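Local coordinates for protein PUF4 (Saccharomyces cerevisiae, PDB 3BWT) that binds mRNA through the Pumilio repeats of its RNA-binding domain and is involved in regulating gene expression, at residues A[85-90]-A[117-122]; A[103-108]-A[137-142]. One frame throughout, in Å; residues are numbered along the deposited sequence.

Followed from the N terminus, the four segments come in the order 85-90, 103-108, 117-122 and 137-142, so the two contacts cross rather than nest. Contact 1 closes a loop of 26 residues, mostly helical, by bringing helix 87-92 against the end of helix 110-120. Before that loop is complete, helix 96-106 has supplied the first half of contact 2, which closes 28 residues later on helix 133-143. Contact 1 thus folds Pumilio 3 onto its border with Pumilio 4, and contact 2 joins the bodies of these repeats. With centres about 13 Å apart, they meet directly where Leu120 CD1 packs against Cys140 SG at 3.6 Å.

Contact 1 of 2, residues A[85-90]-A[117-122]; sequences PHFVEI and VDSLRP
Ser119 OG lies within reach of two backbone carbonyls, hydrogen-bonding to that of Ile115, one turn earlier in the same helix, and more weakly to that of Ser84, just ahead of segment 85-90, with a single proton to share between them. A first torsion of -81° sets the hydroxyl beside the residue's own backbone N, from where it can bend back to Ile115. The serine's CB is then the atom that faces Phe87, with CD2 of the ring 3.4 Å away and CE2 at 3.7 Å. The methylene comes in obliquely at the CD2 side of the ring. Leu120 supplies the apolar half of the contact: its CD2 methyl lies 3.8 Å from Phe87 CD2 and 4.0 Å from Phe87 CB, and the two side chains cross at about a right angle.

In the three-helix Pumilio fold this packing sits at the junction of Pumilio 3 and Pumilio 4, where the short helix 87-92 is held against the far end of helix 110-120. His86 occupies the N-cap position of the short helix, and its carbonyl O accepts the first-turn bond from Ile90 N at 3.0 Å. Phe87, in that first turn, points toward helix 110-120 and also touches Leu100 of helix 96-106. Leu120 in turn continues onto Val136 of helix 133-143 and Leu127 of helix 124-128, which extends the apolar core further into Pumilio 4. On the exposed flank of segment 117-122, Arg121 NH2 forms a salt bridge with Asp118 OD1 at 3.2 Å, although the hydrogen bond within it is bent and weak.

Contact 2 of 2, residues A[103-108]-A[137-142]; sequences LIECIK and IQKCLQ
Ile104 and Lys139 meet where helix 96-106 of Pumilio 3 lies beside helix 133-143 of Pumilio 4. In the Pumilio fold, the equivalent helices of successive repeats stack side by side to line the concave, RNA-binding face of a curved array, and this pair is consistent with that pattern. The backbones come nearest at Ile104 and Cys140, whose CA atoms are 6.9 Å apart.

The apolar part falls to Ile104. Its CG2 methyl rests 3.7 Å from Lys139 CG as the two side chains slide past one another in opposite directions, while its other branch reaches on until CD1 lies 3.8 Å from Cys140 SG. Cys140 also touches Ile152 of helix 146-158.

The ionic part runs from Lys139 to Glu105. The lysine leaves its backbone with CG opposite N (chi1 -170°), then folds at the next two torsions (51° and 72°), which carries the amine across to the glutamate. Its aliphatic chain is used on the way: CD packs 3.7 Å from Glu105 CG. Replacing Lys139 with an alanine is likely to leave the Glu105 carboxylate without its close cationic partner and to open a gap beside Ile104 CG2. Arg143 forms a long, weak ion pair with Glu105 OE2, and Lys102 another with OE1. Gln142 OE1 adds a weak second bond to the lysine amine at 3.5 Å. The salt bridge itself is a hydrogen bond of 2.7 Å from Lys139 NZ to Glu105 OE2, received on that oxygen's anti lone pair, the one turned away from OE1.

Contact 1 of 2, residues A[85-90]-A[117-122]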
# COMPACT_ATOMS: atom_id res chain seq x y z
N PRO A 85 -10.61 -19.55 13.43
CA PRO A 85 -9.45 -20.01 14.20
C PRO A 85 -8.23 -20.32 13.32
O PRO A 85 -7.14 -20.59 13.83
CB PRO A 85 -9.95 -21.31 14.84
CG PRO A 85 -11.44 -21.22 14.81
CD PRO A 85 -11.75 -20.48 13.56
N HIS A 86 -8.39 -20.28 12.01
CA HIS A 86 -7.31 -20.65 11.12
C HIS A 86 -6.93 -19.52 10.18
O HIS A 86 -6.37 -19.73 9.11
CB HIS A 86 -7.72 -21.89 10.33
CG HIS A 86 -8.07 -23.04 11.20
ND1 HIS A 86 -9.37 -23.37 11.51
CD2 HIS A 86 -7.29 -23.93 11.87
CE1 HIS A 86 -9.37 -24.42 12.31
NE2 HIS A 86 -8.12 -24.78 12.54
N PHE A 87 -7.23 -18.30 10.61
CA PHE A 87 -7.02 -17.14 9.76
C PHE A 87 -5.55 -16.95 9.40
O PHE A 87 -5.25 -16.54 8.29
CB PHE A 87 -7.61 -15.90 10.41
CG PHE A 87 -9.04 -15.68 10.08
CD1 PHE A 87 -9.73 -16.61 9.32
CD2 PHE A 87 -9.72 -14.56 10.54
CE1 PHE A 87 -11.07 -16.42 9.01
CE2 PHE A 87 -11.05 -14.37 10.24
CZ PHE A 87 -11.73 -15.30 9.47
N VAL A 88 -4.65 -17.24 10.33
CA VAL A 88 -3.22 -17.09 10.05
C VAL A 88 -2.80 -18.04 8.94
O VAL A 88 -2.16 -17.65 7.97
CB VAL A 88 -2.35 -17.35 11.31
CG1 VAL A 88 -0.91 -17.56 10.91
CG2 VAL A 88 -2.46 -16.19 12.28
N GLU A 89 -3.17 -19.31 9.10
CA GLU A 89 -2.86 -20.31 8.09
C GLU A 89 -3.41 -19.88 6.74
O GLU A 89 -2.73 -19.99 5.72
CB GLU A 89 -3.47 -21.65 8.49
CG GLU A 89 -3.29 -22.73 7.44
CD GLU A 89 -4.15 -23.94 7.70
OE1 GLU A 89 -4.70 -24.08 8.83
OE2 GLU A 89 -4.29 -24.74 6.76
N ILE A 90 -4.64 -19.39 6.73
CA ILE A 90 -5.32 -19.01 5.50
C ILE A 90 -4.69 -17.77 4.87
O ILE A 90 -4.53 -17.71 3.66
CB ILE A 90 -6.82 -18.76 5.74
CG1 ILE A 90 -7.47 -20.00 6.37
CG2 ILE A 90 -7.52 -18.39 4.45
CD1 ILE A 90 -8.89 -19.80 6.79
N VAL A 117 -12.22 -9.25 13.55
CA VAL A 117 -11.21 -8.50 14.32
C VAL A 117 -10.67 -9.37 15.45
O VAL A 117 -9.47 -9.42 15.67
CB VAL A 117 -11.74 -7.16 14.89
CG1 VAL A 117 -12.60 -6.43 13.87
CG2 VAL A 117 -12.52 -7.39 16.17
N ASP A 118 -11.56 -10.07 16.15
CA ASP A 118 -11.13 -10.91 17.25
C ASP A 118 -10.12 -11.94 16.75
O ASP A 118 -9.16 -12.27 17.45
CB ASP A 118 -12.31 -11.63 17.91
CG ASP A 118 -13.14 -10.72 18.80
OD1 ASP A 118 -12.88 -9.49 18.84
OD2 ASP A 118 -14.07 -11.24 19.46
N SER A 119 -10.34 -12.43 15.53
CA SER A 119 -9.53 -13.52 14.98
C SER A 119 -8.21 -13.04 14.41
O SER A 119 -7.24 -13.79 14.42
CB SER A 119 -10.30 -14.26 13.89
OG SER A 119 -11.20 -15.20 14.44
N LEU A 120 -8.18 -11.81 13.91
CA LEU A 120 -6.98 -11.26 13.30
C LEU A 120 -6.11 -10.53 14.29
O LEU A 120 -4.90 -10.61 14.23
CB LEU A 120 -7.35 -10.32 12.15
CG LEU A 120 -7.96 -11.01 10.93
CD1 LEU A 120 -8.46 -10.01 9.90
CD2 LEU A 120 -6.93 -11.96 10.32
N ARG A 121 -6.75 -9.82 15.22
CA ARG A 121 -6.04 -8.92 16.13
C ARG A 121 -4.74 -9.50 16.67
O ARG A 121 -3.68 -8.87 16.56
CB ARG A 121 -6.97 -8.52 17.28
CG ARG A 121 -6.37 -7.57 18.29
CD ARG A 121 -7.48 -7.05 19.18
NE ARG A 121 -8.25 -8.16 19.74
CZ ARG A 121 -9.56 -8.14 19.94
NH1 ARG A 121 -10.28 -7.07 19.62
NH2 ARG A 121 -10.16 -9.21 20.46
N PRO A 122 -4.79 -10.69 17.26
CA PRO A 122 -3.57 -11.25 17.85
C PRO A 122 -2.39 -11.32 16.87
O PRO A 122 -1.24 -11.41 17.32
CB PRO A 122 -3.99 -12.67 18.23
CG PRO A 122 -5.46 -12.59 18.42
CD PRO A 122 -5.96 -11.56 17.46

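Contact 2 of 2, residues A[103-108]-A[137-142]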
# COMPACT_ATOMS: atom_id res chain seq x y z
N LEU A 103 -14.30 -12.99 1.89
CA LEU A 103 -15.10 -13.12 3.10
C LEU A 103 -15.33 -11.76 3.74
O LEU A 103 -16.45 -11.38 4.04
CB LEU A 103 -14.42 -14.07 4.08
CG LEU A 103 -15.17 -14.50 5.34
CD1 LEU A 103 -14.76 -15.90 5.74
CD2 LEU A 103 -14.93 -13.53 6.48
N ILE A 104 -14.24 -11.02 3.93
CA ILE A 104 -14.30 -9.68 4.50
C ILE A 104 -15.16 -8.73 3.66
O ILE A 104 -15.95 -7.95 4.20
CB ILE A 104 -12.89 -9.10 4.69
CG1 ILE A 104 -12.11 -9.93 5.72
CG2 ILE A 104 -12.97 -7.65 5.11
CD1 ILE A 104 -10.62 -9.61 5.80
N GLU A 105 -15.02 -8.81 2.34
CA GLU A 105 -15.84 -8.00 1.46
C GLU A 105 -17.32 -8.32 1.59
O GLU A 105 -18.17 -7.46 1.37
CB GLU A 105 -15.43 -8.22 0.01
CG GLU A 105 -14.17 -7.48 -0.36
CD GLU A 105 -13.66 -7.85 -1.72
OE1 GLU A 105 -14.24 -8.78 -2.33
OE2 GLU A 105 -12.68 -7.22 -2.16
N CYS A 106 -17.61 -9.56 1.97
CA CYS A 106 -18.98 -10.06 1.96
C CYS A 106 -19.75 -9.84 3.26
O CYS A 106 -20.98 -9.88 3.25
CB CYS A 106 -19.01 -11.54 1.61
SG CYS A 106 -18.83 -11.87 -0.13
N ILE A 107 -19.05 -9.62 4.36
CA ILE A 107 -19.74 -9.57 5.64
C ILE A 107 -20.62 -8.34 5.78
O ILE A 107 -20.22 -7.23 5.46
CB ILE A 107 -18.78 -9.70 6.85
CG1 ILE A 107 -17.81 -8.52 6.91
CG2 ILE A 107 -18.03 -11.03 6.79
CD1 ILE A 107 -16.75 -8.68 7.98
N LYS A 108 -21.83 -8.57 6.26
CA LYS A 108 -22.80 -7.51 6.42
C LYS A 108 -23.00 -7.16 7.90
O LYS A 108 -23.08 -5.98 8.25
CB LYS A 108 -24.12 -7.89 5.73
CG LYS A 108 -24.03 -7.99 4.20
CD LYS A 108 -25.33 -8.49 3.53
CE LYS A 108 -25.55 -9.99 3.77
NZ LYS A 108 -26.51 -10.65 2.82
N ILE A 137 -5.12 -7.82 5.81
CA ILE A 137 -5.08 -6.65 6.67
C ILE A 137 -5.56 -5.37 5.95
O ILE A 137 -6.32 -4.59 6.52
CB ILE A 137 -3.68 -6.45 7.28
CG1 ILE A 137 -3.38 -7.61 8.24
CG2 ILE A 137 -3.57 -5.11 8.00
CD1 ILE A 137 -4.59 -8.00 9.10
N GLN A 138 -5.12 -5.16 4.71
CA GLN A 138 -5.57 -3.99 3.95
C GLN A 138 -7.06 -4.04 3.65
O GLN A 138 -7.73 -3.02 3.67
CB GLN A 138 -4.80 -3.87 2.64
CG GLN A 138 -3.33 -3.64 2.81
CD GLN A 138 -2.66 -3.37 1.48
OE1 GLN A 138 -3.16 -2.58 0.68
NE2 GLN A 138 -1.52 -4.01 1.23
N LYS A 139 -7.58 -5.23 3.37
CA LYS A 139 -9.00 -5.37 3.06
C LYS A 139 -9.81 -4.88 4.24
O LYS A 139 -10.85 -4.25 4.08
CB LYS A 139 -9.33 -6.84 2.77
CG LYS A 139 -10.71 -7.08 2.22
CD LYS A 139 -11.00 -6.19 1.03
CE LYS A 139 -10.24 -6.61 -0.21
NZ LYS A 139 -10.55 -5.70 -1.36
N CYS A 140 -9.32 -5.17 5.43
CA CYS A 140 -10.01 -4.77 6.64
C CYS A 140 -10.21 -3.28 6.66
O CYS A 140 -11.29 -2.79 7.01
CB CYS A 140 -9.21 -5.22 7.87
SG CYS A 140 -9.38 -6.97 8.22
N LEU A 141 -9.16 -2.55 6.27
CA LEU A 141 -9.20 -1.09 6.22
C LEU A 141 -10.13 -0.62 5.10
O LEU A 141 -10.87 0.34 5.26
CB LEU A 141 -7.80 -0.53 6.05
CG LEU A 141 -6.80 -0.91 7.14
CD1 LEU A 141 -5.37 -0.91 6.62
CD2 LEU A 141 -6.93 0.01 8.34
N GLN A 142 -10.10 -1.31 3.97
CA GLN A 142 -10.95 -0.91 2.86
C GLN A 142 -12.44 -1.16 3.12
O GLN A 142 -13.27 -0.52 2.49
CB GLN A 142 -10.55 -1.61 1.56
CG GLN A 142 -9.08 -1.54 1.26
CD GLN A 142 -8.74 -2.17 -0.08
OE1 GLN A 142 -8.30 -3.33 -0.14
NE2 GLN A 142 -8.95 -1.41 -1.16